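Monalysin (Pseudomonas entomophila, PDB 4MKO) forms beta-barrel pores in host membranes, an aerolysin-like toxin that damages the Drosophila gut and contributes to the virulence of its bacterium. Local coordinates at residues A[43-48]-A[152-158]; A[110-114]-A[182-186]; A[164-168]-A[209-215]. One frame throughout, in Å; residues are numbered along the deposited sequence. Where two conformers were deposited one is given.

How the contacts relate
All three contacts reach the same large mixed sheet, but at different places. Contact 1 lies farthest out, its centre about 21 Å from that of the chain, where an indole is packed on a loop and waters bridge the outer amides. Contact 2 lies nearer the middle, with its centre about 10 Å from that of the chain, and pins a loop of the region inferred to form the pore to strand 173-191 by three direct hydrogen bonds. Contact 3, on the opposite side of the centre from contact 2, joins strand 165-170 to a helix end, chiefly through one lysine that grips three backbone carbonyls. Contacts 1 and 3 touch, Gly155 packing on Thr167; all three are only partly buried.

Contact 1. Residues A[43-48]-A[152-158]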
ATOM      1  N   ILE A  43      11.696  -9.473  10.452  1.00 10.82           N
ATOM      2  CA  ILE A  43      10.549 -10.376  10.425  1.00  9.63           C
ATOM      3  C   ILE A  43      10.866 -11.528  11.375  1.00 13.31           C
ATOM      4  O   ILE A  43      11.854 -12.234  11.166  1.00 11.31           O
ATOM      5  CB  ILE A  43      10.226 -10.937   8.997  1.00 11.77           C
ATOM      6  CG1 ILE A  43      10.084  -9.821   7.934  1.00 11.81           C
ATOM      7  CG2 ILE A  43       8.943 -11.807   9.037  1.00 11.78           C
ATOM      8  CD1 ILE A  43      10.153 -10.327   6.474  1.00 10.70           C
ATOM      9  N   GLY A  44      10.000 -11.712  12.355  1.00 13.68           N
ATOM     10  CA  GLY A  44      10.073 -12.810  13.313  1.00 15.25           C
ATOM     11  C   GLY A  44      11.099 -12.614  14.403  1.00 20.11           C
ATOM     12  O   GLY A  44      10.786 -12.052  15.456  1.00 20.87           O
ATOM     13  N   LYS A  45      12.322 -13.080  14.157  1.00 17.69           N
ATOM     14  CA  LYS A  45      13.400 -13.015  15.147  1.00 17.85           C
ATOM     15  C   LYS A  45      14.647 -12.270  14.672  1.00 20.86           C
ATOM     16  O   LYS A  45      15.584 -12.138  15.461  1.00 21.98           O
ATOM     17  CB  LYS A  45      13.769 -14.448  15.617  1.00 19.88           C
ATOM     18  CG  LYS A  45      12.660 -15.162  16.385  1.00 32.45           C
ATOM     19  CD  LYS A  45      13.100 -16.538  16.876  1.00 43.04           C
ATOM     20  CE  LYS A  45      12.283 -17.647  16.260  1.00 54.75           C
ATOM     21  NZ  LYS A  45      12.710 -18.984  16.747  1.00 65.00           N
ATOM     22  N   GLN A  46      14.690 -11.796  13.401  1.00 14.74           N
ATOM     23  CA  GLN A  46      15.874 -11.126  12.857  1.00 14.03           C
ATOM     24  C   GLN A  46      15.601 -10.251  11.623  1.00 17.79           C
ATOM     25  O   GLN A  46      14.519 -10.315  11.039  1.00 17.25           O
ATOM     26  CB  GLN A  46      16.955 -12.173  12.478  1.00 14.90           C
ATOM     27  CG  GLN A  46      16.535 -13.043  11.281  1.00 17.56           C
ATOM     28  CD  GLN A  46      17.634 -13.917  10.753  1.00 22.85           C
ATOM     29  OE1 GLN A  46      17.885 -15.002  11.276  1.00 19.82           O
ATOM     30  NE2 GLN A  46      18.265 -13.500   9.669  1.00 15.84           N
ATOM     31  N   ASN A  47      16.640  -9.521  11.187  1.00 13.96           N
ATOM     32  CA  ASN A  47      16.639  -8.752   9.953  1.00 13.01           C
ATOM     33  C   ASN A  47      16.919  -9.687   8.791  1.00 16.25           C
ATOM     34  O   ASN A  47      17.756 -10.602   8.887  1.00 16.46           O
ATOM     35  CB  ASN A  47      17.695  -7.654   9.979  1.00 14.76           C
ATOM     36  CG  ASN A  47      17.208  -6.414  10.680  1.00 31.17           C
ATOM     37  OD1 ASN A  47      16.076  -5.947  10.468  1.00 19.18           O
ATOM     38  ND2 ASN A  47      18.039  -5.878  11.558  1.00 24.40           N
ATOM     39  N   TRP A  48      16.232  -9.443   7.688  1.00 11.02           N
ATOM     40  CA  TRP A  48      16.432 -10.192   6.453  1.00 10.70           C
ATOM     41  C   TRP A  48      16.713  -9.202   5.344  1.00 12.34           C
ATOM     42  O   TRP A  48      16.075  -8.147   5.303  1.00 12.53           O
ATOM     43  CB  TRP A  48      15.174 -11.018   6.094  1.00  9.43           C
ATOM     44  CG  TRP A  48      14.701 -11.944   7.177  1.00 10.15           C
ATOM     45  CD1 TRP A  48      13.742 -11.691   8.105  1.00 12.99           C
ATOM     46  CD2 TRP A  48      15.204 -13.265   7.463  1.00 10.31           C
ATOM     47  NE1 TRP A  48      13.579 -12.781   8.931  1.00 12.57           N
ATOM     48  CE2 TRP A  48      14.463 -13.763   8.556  1.00 13.32           C
ATOM     49  CE3 TRP A  48      16.158 -14.102   6.847  1.00 11.28           C
ATOM     50  CZ2 TRP A  48      14.684 -15.035   9.094  1.00 12.87           C
ATOM     51  CZ3 TRP A  48      16.372 -15.371   7.382  1.00 12.14           C
ATOM     52  CH2 TRP A  48      15.643 -15.822   8.489  1.00 12.32           C
ATOM     53  N   THR A 152      14.714 -12.274   1.487  1.00  7.62           N
ATOM     54  CA  THR A 152      15.584 -13.396   1.100  1.00  7.75           C
ATOM     55  C   THR A 152      15.950 -14.257   2.328  1.00 11.13           C
ATOM     56  O   THR A 152      16.153 -13.740   3.433  1.00  9.99           O
ATOM     57  CB  THR A 152      16.791 -12.933   0.253  1.00 11.41           C
ATOM     58  OG1 THR A 152      17.756 -12.273   1.072  1.00 11.58           O
ATOM     59  CG2 THR A 152      16.383 -12.044  -0.933  1.00  8.97           C
ATOM     60  N   SER A 153      15.916 -15.590   2.136  1.00  9.43           N
ATOM     61  CA  SER A 153      16.203 -16.605   3.175  1.00  8.44           C
ATOM     62  C   SER A 153      15.169 -16.679   4.321  1.00 12.51           C
ATOM     63  O   SER A 153      15.274 -17.582   5.143  1.00 12.61           O
ATOM     64  CB  SER A 153      17.611 -16.442   3.760  1.00  9.15           C
ATOM     65  OG  SER A 153      18.588 -16.387   2.739  1.00 13.44           O
ATOM     66  N   ALA A 154      14.141 -15.792   4.360  1.00  7.43           N
ATOM     67  CA  ALA A 154      13.187 -15.749   5.478  1.00  6.81           C
ATOM     68  C   ALA A 154      12.102 -16.828   5.480  1.00  9.00           C
ATOM     69  O   ALA A 154      11.378 -16.960   6.460  1.00  9.54           O
ATOM     70  CB  ALA A 154      12.537 -14.365   5.535  1.00  7.43           C
ATOM     71  N   GLY A 155      11.963 -17.537   4.374  1.00  9.59           N
ATOM     72  CA  GLY A 155      10.883 -18.501   4.150  1.00 10.00           C
ATOM     73  C   GLY A 155      10.856 -19.775   4.969  1.00 15.63           C
ATOM     74  O   GLY A 155       9.788 -20.363   5.131  1.00 15.29           O
ATOM     75  N   ARG A 156      12.012 -20.236   5.468  1.00 15.14           N
ATOM     76  CA  ARG A 156      12.046 -21.460   6.289  1.00 15.83           C
ATOM     77  C   ARG A 156      11.471 -21.194   7.674  1.00 19.18           C
ATOM     78  O   ARG A 156      10.705 -22.006   8.179  1.00 19.38           O
ATOM     79  CB  ARG A 156      13.474 -22.015   6.429  1.00 18.06           C
ATOM     80  CG  ARG A 156      13.962 -22.769   5.220  1.00 29.22           C
ATOM     81  CD  ARG A 156      15.040 -23.768   5.603  1.00 34.97           C
ATOM     82  NE  ARG A 156      15.373 -24.648   4.483  1.00 38.44           N
ATOM     83  CZ  ARG A 156      16.334 -24.408   3.598  1.00 52.96           C
ATOM     84  NH1 ARG A 156      17.076 -23.309   3.693  1.00 43.40           N
ATOM     85  NH2 ARG A 156      16.564 -25.265   2.609  1.00 34.34           N
ATOM     86  N   GLN A 157      11.805 -20.029   8.257  1.00 14.00           N
ATOM     87  CA  GLN A 157      11.394 -19.630   9.602  1.00 14.13           C
ATOM     88  C   GLN A 157      10.131 -18.811   9.678  1.00 19.08           C
ATOM     89  O   GLN A 157       9.499 -18.786  10.730  1.00 19.79           O
ATOM     90  CB  GLN A 157      12.538 -18.878  10.294  1.00 15.45           C
ATOM     91  CG  GLN A 157      13.770 -19.756  10.517  1.00 26.20           C
ATOM     92  CD  GLN A 157      14.900 -18.987  11.140  1.00 45.77           C
ATOM     93  OE1 GLN A 157      14.801 -18.486  12.266  1.00 40.47           O
ATOM     94  NE2 GLN A 157      16.008 -18.893  10.423  1.00 38.53           N
ATOM     95  N   ASN A 158       9.764 -18.118   8.589  1.00 14.71           N
ATOM     96  CA  ASN A 158       8.620 -17.220   8.615  1.00 13.78           C
ATOM     97  C   ASN A 158       7.545 -17.517   7.575  1.00 16.69           C
ATOM     98  O   ASN A 158       6.870 -16.590   7.137  1.00 14.43           O
ATOM     99  CB  ASN A 158       9.104 -15.758   8.508  1.00 13.70           C
ATOM    100  CG  ASN A 158       9.934 -15.346   9.695  1.00 18.05           C
ATOM    101  OD1 ASN A 158       9.418 -15.210  10.805  1.00 17.28           O
ATOM    102  ND2 ASN A 158      11.242 -15.265   9.511  1.00 13.01           N
TER
HETATM  103  O   HOH W   1      12.827 -15.287  12.138  1.00 15.91           O
HETATM  104  O   HOH W   2      15.877 -16.039  12.754  1.00 28.01           O
HETATM  105  O   HOH W   3      18.471 -17.632  10.898  1.00 31.44           O
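Trp48 lays its indole across the 152-158 loop and has more surface buried here than any other residue, followed by Asn158 and Gln157. Its CG stands beside the backbone N (chi1 -55°), which turns the ring toward the loop. The methyl of Ala154 sits over the centre of one face, a CH-pi contact with CB 3.5 Å from the centroid of the five-membered ring; a side chain this small lets the loop backbone come close. Gln46 CG, from the same strand, covers the opposite face nearer its rim. The six-membered ring approaches the loop backbone obliquely, CZ3 3.3 Å from Ser153 O, and Gln157 NE2 arrives at the ring edge beside CH2, its amide plane nearly perpendicular to the indole.

The ring nitrogen is spent within its own hairpin. Trp48 NE1 donates in the ring plane to a lone pair of Ile43 O at 2.9 Å, across the type II' turn from Ile43 to Gln46. Asn158 ND2 is 3.5 Å from NE1, but both are donors; that amide donates instead to a water that also accepts from Lys45 N, and weakly to Ala154 O, while its CG packs on Ile43 CG2, 3.7 Å away. Gly44 has a positive phi, easiest without a CB, and a CB would collide with Asn158 OD1. Farther out, two waters link the amides of Gln46 and Gln157, both donating to Gln46 OE1.

The turn between strands 29-43 and 46-67 is thus packed against the loop that follows strand 136-151, while Thr152 bonds to Gly49 and Ser153 N to Asp175 of strand 173-191.

Contact 2. Residues A[110-114]-A[182-186]; sequences ISTGF and ITQRK. With ACT (acetate ion), chain J.
Thr112 and Gly113 pass over Gln184 and Arg185 with the two chain directions 79° apart, and one backbone bond joins them, Arg185 N to Thr112 O at 2.7 Å. Two side chains of 182-186 extend this grip to the carbonyls before and after it. Gln184 stretches out, CG opposite its own nitrogen (chi1 -170°), until NE2 meets Ser111 O at 2.8 Å in a nearly straight bond of 172°; the same nitrogen also donates to Asp13, so both amide protons of a buried group can be used. Arg185 bends at chi3 and brings NE to Gly113 O, 2.7 Å away, near the guanidinium plane although tilted from that of the carbonyl.

The aliphatic part of Arg185 also serves as a lid. Its CB lies over one face of the Phe114 ring, 3.9 Å from the centroid, while Thr183 O comes to the ring edge, 3.5 Å from CE2. Gly113 suits the crossing because its positive phi and the nearness of Arg185 CB leave no room for a side chain. Deeper in, methyl meets methyl: Thr112 CG2 is 3.8 Å from Ile182 CD1. In the conformer given, Lys186 bonds an acetate, probably from the crystallisation liquor.

Arg185 is the centre of an inverse gamma turn, at a corner of strand 173-191. In this aerolysin-like fold the arrangement fastens a loop of the region inferred to form the pore, between helix 103-107 and strand 124-133, onto the long-stranded sheet.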
ATOM      1  N   ILE A 110       7.105   9.127  -5.356  1.00  6.81           N
ATOM      2  CA  ILE A 110       5.996   9.089  -4.415  1.00  6.92           C
ATOM      3  C   ILE A 110       6.479   9.689  -3.114  1.00 10.44           C
ATOM      4  O   ILE A 110       7.611   9.452  -2.713  1.00 10.82           O
ATOM      5  CB  ILE A 110       5.491   7.630  -4.228  1.00 10.40           C
ATOM      6  CG1 ILE A 110       4.797   7.127  -5.506  1.00 11.79           C
ATOM      7  CG2 ILE A 110       4.588   7.469  -2.972  1.00 11.70           C
ATOM      8  CD1 ILE A 110       4.686   5.609  -5.583  1.00 16.51           C
ATOM      9  N   SER A 111       5.619  10.465  -2.458  1.00  6.97           N
ATOM     10  CA  SER A 111       5.899  11.041  -1.145  1.00  7.88           C
ATOM     11  C   SER A 111       4.735  10.649  -0.240  1.00 11.08           C
ATOM     12  O   SER A 111       3.580  10.798  -0.644  1.00 10.77           O
ATOM     13  CB  SER A 111       6.022  12.566  -1.232  1.00 10.72           C
ATOM     14  OG  SER A 111       6.140  13.110   0.072  1.00 20.65           O
ATOM     15  N   THR A 112       5.019  10.158   0.991  1.00  7.98           N
ATOM     16  CA  THR A 112       3.952   9.780   1.910  1.00  7.76           C
ATOM     17  C   THR A 112       3.225  10.992   2.478  1.00 10.93           C
ATOM     18  O   THR A 112       2.049  10.891   2.789  1.00 11.09           O
ATOM     19  CB  THR A 112       4.477   8.930   3.088  1.00 12.62           C
ATOM     20  OG1 THR A 112       5.289   9.772   3.911  1.00 10.26           O
ATOM     21  CG2 THR A 112       5.290   7.708   2.629  1.00  7.66           C
ATOM     22  N   GLY A 113       3.935  12.107   2.641  1.00  9.24           N
ATOM     23  CA  GLY A 113       3.353  13.305   3.239  1.00  9.84           C
ATOM     24  C   GLY A 113       3.453  13.281   4.750  1.00 14.21           C
ATOM     25  O   GLY A 113       2.995  14.212   5.421  1.00 13.68           O
ATOM     26  N   PHE A 114       4.091  12.226   5.295  1.00 10.30           N
ATOM     27  CA  PHE A 114       4.322  12.065   6.731  1.00  9.55           C
ATOM     28  C   PHE A 114       5.818  12.188   7.030  1.00 14.64           C
ATOM     29  O   PHE A 114       6.633  12.180   6.096  1.00 13.96           O
ATOM     30  CB  PHE A 114       3.731  10.730   7.246  1.00 10.65           C
ATOM     31  CG  PHE A 114       2.244  10.597   7.027  1.00 10.94           C
ATOM     32  CD1 PHE A 114       1.351  11.494   7.613  1.00 11.59           C
ATOM     33  CD2 PHE A 114       1.730   9.574   6.234  1.00 11.08           C
ATOM     34  CE1 PHE A 114      -0.027  11.374   7.401  1.00 12.95           C
ATOM     35  CE2 PHE A 114       0.352   9.429   6.061  1.00 13.49           C
ATOM     36  CZ  PHE A 114      -0.522  10.318   6.658  1.00 12.90           C
ATOM     37  N   ILE A 182       1.122   0.937   3.702  1.00  5.99           N
ATOM     38  CA  ILE A 182       1.245   2.149   4.516  1.00  6.23           C
ATOM     39  C   ILE A 182       0.250   3.155   3.935  1.00  9.25           C
ATOM     40  O   ILE A 182      -0.222   2.977   2.804  1.00  8.25           O
ATOM     41  CB  ILE A 182       2.709   2.715   4.545  1.00  8.87           C
ATOM     42  CG1 ILE A 182       3.144   3.326   3.172  1.00  7.87           C
ATOM     43  CG2 ILE A 182       3.733   1.658   5.055  1.00  9.44           C
ATOM     44  CD1 ILE A 182       4.492   4.048   3.128  1.00  7.68           C
ATOM     45  N   THR A 183      -0.056   4.217   4.679  1.00  5.58           N
ATOM     46  CA  THR A 183      -0.938   5.247   4.129  1.00  4.83           C
ATOM     47  C   THR A 183      -0.143   6.428   3.623  1.00  8.47           C
ATOM     48  O   THR A 183       1.013   6.639   4.016  1.00  8.02           O
ATOM     49  CB  THR A 183      -1.908   5.775   5.194  1.00  7.85           C
ATOM     50  OG1 THR A 183      -1.179   5.992   6.405  1.00  9.65           O
ATOM     51  CG2 THR A 183      -3.111   4.863   5.417  1.00  6.95           C
ATOM     52  N   GLN A 184      -0.798   7.225   2.775  1.00  5.15           N
ATOM     53  CA  GLN A 184      -0.302   8.505   2.259  1.00  4.39           C
ATOM     54  C   GLN A 184      -1.200   9.581   2.885  1.00  7.49           C
ATOM     55  O   GLN A 184      -2.367   9.309   3.167  1.00  7.98           O
ATOM     56  CB  GLN A 184      -0.434   8.549   0.724  1.00  6.09           C
ATOM     57  CG  GLN A 184       0.264   9.733   0.070  1.00 14.87           C
ATOM     58  CD  GLN A 184       0.202   9.659  -1.429  1.00 19.83           C
ATOM     59  OE1 GLN A 184      -0.846   9.386  -2.028  1.00 14.85           O
ATOM     60  NE2 GLN A 184       1.311   9.942  -2.068  1.00 13.25           N
ATOM     61  N   ARG A 185      -0.675  10.802   3.063  1.00  5.60           N
ATOM     62  CA  ARG A 185      -1.438  11.936   3.606  1.00  5.79           C
ATOM     63  C   ARG A 185      -2.338  12.510   2.490  1.00  9.61           C
ATOM     64  O   ARG A 185      -2.171  13.652   2.048  1.00 11.00           O
ATOM     65  CB  ARG A 185      -0.491  12.994   4.193  1.00  7.88           C
ATOM     66  CG  ARG A 185      -1.249  13.990   5.078  1.00 17.51           C
ATOM     67  CD  ARG A 185      -0.354  14.787   6.008  1.00 25.59           C
ATOM     68  NE  ARG A 185       0.673  15.538   5.297  1.00 28.22           N
ATOM     69  CZ  ARG A 185       0.553  16.798   4.904  1.00 46.20           C
ATOM     70  NH1 ARG A 185      -0.577  17.462   5.118  1.00 34.98           N
ATOM     71  NH2 ARG A 185       1.557  17.402   4.278  1.00 32.10           N
ATOM     72  N   LYS A 186      -3.289  11.674   2.038  1.00  6.36           N
ATOM     73  CA  LYS A 186      -4.213  11.991   0.961  0.83  5.85           C
ATOM     74  C   LYS A 186      -5.538  11.289   1.218  1.00  9.42           C
ATOM     75  O   LYS A 186      -5.564  10.085   1.513  1.00  8.22           O
ATOM     76  CB  LYS A 186      -3.591  11.521  -0.355  0.83  7.17           C
ATOM     77  CG  LYS A 186      -4.193  12.103  -1.600  0.83  8.06           C
ATOM     78  CD  LYS A 186      -3.316  11.838  -2.818  0.83  9.81           C
ATOM     79  CE  LYS A 186      -2.071  12.698  -2.860  0.83 14.76           C
ATOM     80  NZ  LYS A 186      -1.328  12.509  -4.131  0.83 16.64           N
TER
HETATM   81  C   ACT J1006       1.857  14.647  -3.453  1.00 36.03           C
HETATM   82  O   ACT J1006       1.105  13.784  -3.942  1.00 24.83           O
HETATM   83  OXT ACT J1006       3.106  14.524  -3.300  1.00 38.89           O
HETATM   84  CH3 ACT J1006       1.197  15.960  -3.013  1.00 34.61           C

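Contact 3. Residues A[164-168]-A[209-215]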
ATOM      1  N   TYR A 164      -1.075 -13.621   3.882  1.00  9.79           N
ATOM      2  CA  TYR A 164      -0.874 -14.104   2.512  1.00  8.80           C
ATOM      3  C   TYR A 164       0.601 -14.006   2.190  1.00 10.49           C
ATOM      4  O   TYR A 164       1.215 -12.949   2.367  1.00  9.73           O
ATOM      5  CB  TYR A 164      -1.679 -13.250   1.507  1.00  9.53           C
ATOM      6  CG  TYR A 164      -3.178 -13.401   1.645  1.00 12.10           C
ATOM      7  CD1 TYR A 164      -3.859 -14.414   0.979  1.00 15.20           C
ATOM      8  CD2 TYR A 164      -3.919 -12.529   2.441  1.00 13.03           C
ATOM      9  CE1 TYR A 164      -5.239 -14.559   1.101  1.00 17.69           C
ATOM     10  CE2 TYR A 164      -5.301 -12.673   2.579  1.00 14.10           C
ATOM     11  CZ  TYR A 164      -5.955 -13.692   1.909  1.00 21.83           C
ATOM     12  OH  TYR A 164      -7.316 -13.867   2.059  1.00 21.16           O
ATOM     13  N   SER A 165       1.178 -15.107   1.711  1.00  7.08           N
ATOM     14  CA  SER A 165       2.581 -15.113   1.341  1.00  6.58           C
ATOM     15  C   SER A 165       2.873 -16.282   0.411  1.00  7.92           C
ATOM     16  O   SER A 165       2.036 -17.179   0.238  1.00  7.80           O
ATOM     17  CB  SER A 165       3.471 -15.206   2.588  1.00  9.37           C
ATOM     18  OG  SER A 165       3.292 -16.439   3.269  1.00 12.44           O
ATOM     19  N   LYS A 166       4.036 -16.230  -0.224  1.00  5.74           N
ATOM     20  CA  LYS A 166       4.564 -17.305  -1.076  1.00  5.36           C
ATOM     21  C   LYS A 166       6.027 -17.495  -0.754  1.00  8.85           C
ATOM     22  O   LYS A 166       6.744 -16.514  -0.585  1.00  6.76           O
ATOM     23  CB  LYS A 166       4.421 -16.976  -2.567  1.00  6.29           C
ATOM     24  CG  LYS A 166       2.967 -16.834  -3.010  1.00  7.70           C
ATOM     25  CD  LYS A 166       2.806 -16.538  -4.494  1.00  6.99           C
ATOM     26  CE  LYS A 166       1.359 -16.724  -4.903  1.00  7.38           C
ATOM     27  NZ  LYS A 166       1.123 -16.405  -6.340  1.00  7.88           N
ATOM     28  N   THR A 167       6.472 -18.747  -0.641  1.00  7.26           N
ATOM     29  CA  THR A 167       7.906 -19.013  -0.466  1.00  6.04           C
ATOM     30  C   THR A 167       8.426 -19.517  -1.793  1.00 10.24           C
ATOM     31  O   THR A 167       7.696 -20.200  -2.534  1.00  9.69           O
ATOM     32  CB  THR A 167       8.236 -19.955   0.695  1.00 12.67           C
ATOM     33  OG1 THR A 167       7.721 -21.259   0.436  1.00 10.66           O
ATOM     34  CG2 THR A 167       7.762 -19.432   2.051  1.00 11.75           C
ATOM     35  N   GLN A 168       9.701 -19.231  -2.087  1.00  7.32           N
ATOM     36  CA  GLN A 168      10.314 -19.663  -3.333  1.00  7.19           C
ATOM     37  C   GLN A 168      11.708 -20.169  -3.041  1.00 11.65           C
ATOM     38  O   GLN A 168      12.459 -19.521  -2.306  1.00 10.04           O
ATOM     39  CB  GLN A 168      10.363 -18.501  -4.335  1.00  9.00           C
ATOM     40  CG  GLN A 168      11.035 -18.818  -5.678  1.00 17.24           C
ATOM     41  CD  GLN A 168      10.185 -19.683  -6.573  1.00 33.52           C
ATOM     42  OE1 GLN A 168       8.985 -19.460  -6.737  1.00 27.02           O
ATOM     43  NE2 GLN A 168      10.795 -20.700  -7.168  1.00 28.66           N
ATOM     44  N   LEU A 209      -0.973 -10.464  -5.017  1.00  5.82           N
ATOM     45  CA  LEU A 209       0.085 -11.451  -4.765  1.00  5.90           C
ATOM     46  C   LEU A 209      -0.265 -12.872  -5.165  1.00  9.15           C
ATOM     47  O   LEU A 209       0.556 -13.579  -5.757  1.00  9.06           O
ATOM     48  CB  LEU A 209       0.483 -11.410  -3.287  1.00  5.64           C
ATOM     49  CG  LEU A 209       1.581 -12.410  -2.833  1.00  9.87           C
ATOM     50  CD1 LEU A 209       2.934 -12.107  -3.509  1.00 10.35           C
ATOM     51  CD2 LEU A 209       1.718 -12.426  -1.314  1.00 12.95           C
ATOM     52  N   MET A 210      -1.439 -13.328  -4.753  1.00  6.24           N
ATOM     53  CA  MET A 210      -1.788 -14.738  -4.931  1.00  6.32           C
ATOM     54  C   MET A 210      -2.160 -15.077  -6.361  1.00 11.62           C
ATOM     55  O   MET A 210      -1.677 -16.084  -6.889  1.00 11.42           O
ATOM     56  CB  MET A 210      -2.883 -15.167  -3.933  1.00  7.91           C
ATOM     57  CG  MET A 210      -2.555 -14.844  -2.452  1.00  9.81           C
ATOM     58  SD  MET A 210      -0.907 -15.380  -1.886  1.00 11.03           S
ATOM     59  CE  MET A 210      -1.160 -17.200  -1.809  1.00  8.61           C
ATOM     60  N   GLU A 211      -2.969 -14.218  -6.995  1.00  8.32           N
ATOM     61  CA  GLU A 211      -3.454 -14.456  -8.352  1.00  8.22           C
ATOM     62  C   GLU A 211      -2.612 -13.800  -9.460  1.00 12.55           C
ATOM     63  O   GLU A 211      -2.532 -14.379 -10.538  1.00 13.43           O
ATOM     64  CB  GLU A 211      -4.938 -14.071  -8.474  1.00  9.46           C
ATOM     65  CG  GLU A 211      -5.805 -14.935  -7.566  1.00 19.81           C
ATOM     66  CD  GLU A 211      -7.300 -14.692  -7.492  1.00 46.27           C
ATOM     67  OE1 GLU A 211      -7.846 -13.982  -8.368  1.00 34.24           O
ATOM     68  OE2 GLU A 211      -7.931 -15.244  -6.560  1.00 42.14           O
ATOM     69  N   ASN A 212      -1.986 -12.631  -9.212  1.00  9.85           N
ATOM     70  CA  ASN A 212      -1.256 -11.877 -10.243  1.00 10.80           C
ATOM     71  C   ASN A 212       0.260 -11.824 -10.159  1.00 17.45           C
ATOM     72  O   ASN A 212       0.887 -11.145 -10.982  1.00 20.74           O
ATOM     73  CB  ASN A 212      -1.752 -10.460 -10.303  1.00 10.65           C
ATOM     74  CG  ASN A 212      -2.951 -10.350 -11.170  1.00 29.30           C
ATOM     75  OD1 ASN A 212      -2.842 -10.390 -12.398  1.00 24.39           O
ATOM     76  ND2 ASN A 212      -4.119 -10.264 -10.538  1.00 20.89           N
ATOM     77  N   TYR A 213       0.849 -12.428  -9.167  1.00 10.40           N
ATOM     78  CA  TYR A 213       2.295 -12.451  -9.154  1.00  8.77           C
ATOM     79  C   TYR A 213       2.710 -13.894  -9.073  1.00 12.78           C
ATOM     80  O   TYR A 213       2.115 -14.677  -8.337  1.00 13.07           O
ATOM     81  CB  TYR A 213       2.915 -11.607  -8.025  1.00  7.63           C
ATOM     82  CG  TYR A 213       4.423 -11.669  -8.051  1.00  8.78           C
ATOM     83  CD1 TYR A 213       5.147 -11.116  -9.112  1.00  9.43           C
ATOM     84  CD2 TYR A 213       5.129 -12.350  -7.066  1.00  9.64           C
ATOM     85  CE1 TYR A 213       6.537 -11.235  -9.180  1.00  8.97           C
ATOM     86  CE2 TYR A 213       6.520 -12.453  -7.112  1.00 10.48           C
ATOM     87  CZ  TYR A 213       7.215 -11.910  -8.180  1.00 11.93           C
ATOM     88  OH  TYR A 213       8.578 -12.052  -8.235  1.00 14.25           O
ATOM     89  N   ASN A 214       3.724 -14.233  -9.851  1.00  9.84           N
ATOM     90  CA  ASN A 214       4.260 -15.572  -9.935  1.00  9.34           C
ATOM     91  C   ASN A 214       5.754 -15.504  -9.580  1.00 13.95           C
ATOM     92  O   ASN A 214       6.546 -15.089 -10.430  1.00 13.22           O
ATOM     93  CB  ASN A 214       4.031 -16.088 -11.359  1.00 10.55           C
ATOM     94  CG  ASN A 214       4.374 -17.536 -11.550  1.00 28.44           C
ATOM     95  OD1 ASN A 214       5.240 -18.079 -10.870  1.00 20.01           O
ATOM     96  ND2 ASN A 214       3.713 -18.183 -12.504  1.00 19.82           N
ATOM     97  N   PRO A 215       6.154 -15.875  -8.336  1.00 11.78           N
ATOM     98  CA  PRO A 215       7.584 -15.780  -7.960  1.00 11.87           C
ATOM     99  C   PRO A 215       8.449 -16.683  -8.828  1.00 18.65           C
ATOM    100  O   PRO A 215       9.619 -16.367  -9.082  1.00 17.31           O
ATOM    101  CB  PRO A 215       7.617 -16.247  -6.492  1.00 13.80           C
ATOM    102  CG  PRO A 215       6.226 -16.149  -6.009  1.00 18.04           C
ATOM    103  CD  PRO A 215       5.336 -16.362  -7.207  1.00 14.49           C
TER
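The Tyr164 ring meets Met210 at CD1, which lies 3.7 Å from Met210 CG, an approach neither squarely over the face nor at the edge. The sulfur itself stands at the ring edge, with SD 5.5 Å from the centroid, which makes a Met-aromatic contact. The bends of the methionine at chi2 and chi3 turn its end back toward the strand, so that CE reaches Ser165 O at 3.8 Å; a flexible thioether can follow such a contour. The tyrosine hydroxyl is anchored to Asp202, earlier in the same helix. On the other flank the puckered ring of Pro215 packs its CD and CG against Lys166 CD, and its CB lies 3.5 Å from Gln168 OE1.

Between these two flanks runs Lys166, which contributes the largest buried surface of the contact. Its chain is extended beyond CG, which carries the ammonium from the strand to the bend where helix 201-211 ends. There NZ donates to three backbone carbonyls: Leu209 O and Met210 O at 2.9 Å each, and Tyr213 O at 2.8 Å. The three are approached differently, on a lone pair in the carbonyl plane for Leu209, above the plane for Met210, and almost head-on for Tyr213. Three acceptors match the three protons of an ammonium group, and the negative end of the helix dipole would probably add to its hold. Leu209 CD2 packs on the backbone at Tyr164 O and Ser165 CA, and more loosely on Tyr164 CB.

A lysine binding the carbonyls at the last turn of a helix, here a wider pi-type turn, amounts to C-terminal capping by a side chain. It couples strand 165-170, which pairs with strand 173-191 in the large mixed sheet, to the helix and to the short strand 213-214 that follows it.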